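Local coordinates for MdbA (Actinomyces oris, PDB 4Z7X), which is a thiol-disulfide oxidoreductase that probably forms disulfide bonds in exported proteins, a process linked to sortase-mediated pilus assembly, at residues 213-216 with 217-221. Sequence-based numbering, arbitrary orientation. Where two conformers were deposited one is given.
Sequences TPTS and LTELV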
loop_
_atom_site.group_PDB
_atom_site.type_symbol
_atom_site.label_atom_id
_atom_site.label_comp_id
_atom_site.label_asym_id
_atom_site.label_seq_id
_atom_site.Cartn_x
_atom_site.Cartn_y
_atom_site.Cartn_z
ATOM N N THR A 213 15.865 -11.076 3.476
ATOM C CA THR A 213 16.173 -11.540 2.137
ATOM C C THR A 213 14.949 -11.373 1.223
ATOM O O THR A 213 13.813 -11.212 1.710
ATOM C CB THR A 213 16.614 -13.020 2.135
ATOM O OG1 THR A 213 15.467 -13.881 2.228
ATOM C CG2 THR A 213 17.585 -13.316 3.272
ATOM N N PRO A 214 15.174 -11.414 -0.108
ATOM C CA PRO A 214 14.050 -11.199 -1.014
ATOM C C PRO A 214 13.120 -12.373 -1.130
ATOM O O PRO A 214 12.146 -12.307 -1.879
ATOM C CB PRO A 214 14.696 -10.945 -2.390
ATOM C CG PRO A 214 16.147 -11.121 -2.234
ATOM C CD PRO A 214 16.482 -11.336 -0.792
ATOM N N THR A 215 13.424 -13.457 -0.436
ATOM C CA THR A 215 12.545 -14.622 -0.405
ATOM C C THR A 215 12.000 -14.911 0.987
ATOM O O THR A 215 11.359 -15.952 1.205
ATOM C CB THR A 215 13.291 -15.876 -0.869
ATOM O OG1 THR A 215 14.471 -16.047 -0.074
ATOM C CG2 THR A 215 13.647 -15.730 -2.291
ATOM N N SER A 216 12.254 -14.011 1.920
ATOM C CA SER A 216 11.856 -14.275 3.306
ATOM C C SER A 216 10.342 -14.324 3.540
ATOM O O SER A 216 9.899 -15.122 4.351
ATOM C CB SER A 216 12.567 -13.351 4.279
ATOM O OG SER A 216 12.410 -12.005 3.921
ATOM N N LEU A 217 9.539 -13.548 2.808
ATOM C CA LEU A 217 8.082 -13.657 2.948
ATOM C C LEU A 217 7.618 -14.992 2.371
ATOM O O LEU A 217 6.724 -15.635 2.918
ATOM C CB LEU A 217 7.295 -12.479 2.303
ATOM C CG LEU A 217 7.468 -11.153 3.062
ATOM C CD1 LEU A 217 6.994 -10.042 2.164
ATOM C CD2 LEU A 217 6.696 -11.159 4.369
ATOM N N THR A 218 8.190 -15.395 1.249
ATOM C CA THR A 218 7.847 -16.680 0.645
ATOM C C THR A 218 8.104 -17.852 1.595
ATOM O O THR A 218 7.249 -18.739 1.766
ATOM C CB THR A 218 8.545 -16.830 -0.708
ATOM O OG1 THR A 218 8.170 -15.737 -1.537
ATOM C CG2 THR A 218 8.181 -18.107 -1.360
ATOM N N GLU A 219 9.247 -17.801 2.260
ATOM C CA GLU A 219 9.595 -18.810 3.268
ATOM C C GLU A 219 8.621 -18.850 4.428
ATOM O O GLU A 219 8.212 -19.934 4.857
ATOM C CB GLU A 219 11.010 -18.587 3.765
ATOM C CG GLU A 219 12.055 -18.806 2.665
ATOM C CD GLU A 219 13.370 -18.070 2.895
ATOM O OE1 GLU A 219 13.637 -17.599 4.036
ATOM O OE2 GLU A 219 14.154 -17.970 1.924
ATOM N N LEU A 220 8.222 -17.677 4.903
ATOM C CA LEU A 220 7.206 -17.573 5.945
ATOM C C LEU A 220 5.883 -18.179 5.480
ATOM O O LEU A 220 5.272 -18.975 6.174
ATOM C CB LEU A 220 7.010 -16.110 6.301
ATOM C CG LEU A 220 5.839 -15.794 7.251
ATOM C CD1 LEU A 220 5.967 -16.546 8.574
ATOM C CD2 LEU A 220 5.695 -14.304 7.468
ATOM N N VAL A 221 5.431 -17.778 4.295
ATOM C CA VAL A 221 4.130 -18.219 3.780
ATOM C C VAL A 221 4.107 -19.730 3.510
ATOM O O VAL A 221 3.127 -20.422 3.830
ATOM C CB VAL A 221 3.737 -17.394 2.523
ATOM C CG1 VAL A 221 2.520 -17.945 1.815
ATOM C CG2 VAL A 221 3.512 -15.943 2.913
#
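At the N-terminal end of helix 216-222, the last helix of this thioredoxin-family chain, Thr215 sits at the N-cap position and meets Glu219 one turn on, by backbone and side chain alike. Glu219 N donates to Thr215 O at 3.0 Å, the first i to i+4 bond of the helix. Alongside this bond the two side chains cross at a slant: Thr215 OG1 donates to Glu219 OE2 at 2.8 Å, and the hydroxyl approaches over the carboxylate face, 47° off its plane. The first torsions bring the two ends together. Thr215 OG1 lies between its own N and carbonyl carbon (chi1 55°), while Glu219 CG swings beside its backbone N, chi1 -65°, and passes 3.3 Å from Thr215 O. An alanine in place of Glu219 would keep the backbone bond but would probably deprive Thr215 OG1 of its carboxylate acceptor and leave that hydroxyl freer to turn. The next helical bond runs from Leu220 N to Ser216 O, 3.1 Å. Just upstream, a type I turn from Thr213 to Ser216 leads the chain into the helix, and Thr213 O there accepts from Ser216 N at 3.2 Å and, in the conformer given, also from Ser216 OG, 2.7 Å away. Thr215 makes no side-chain capping bond; at the helix start, Glu80 on helix 68-86 accepts from Leu217 N through OE1, and its OE2 is hydrogen-bonded to Thr218 OG1. Leu217 packs against His77 and Ile81 of that same helix, whereas Leu220 touches Phe201 of strand 198-201.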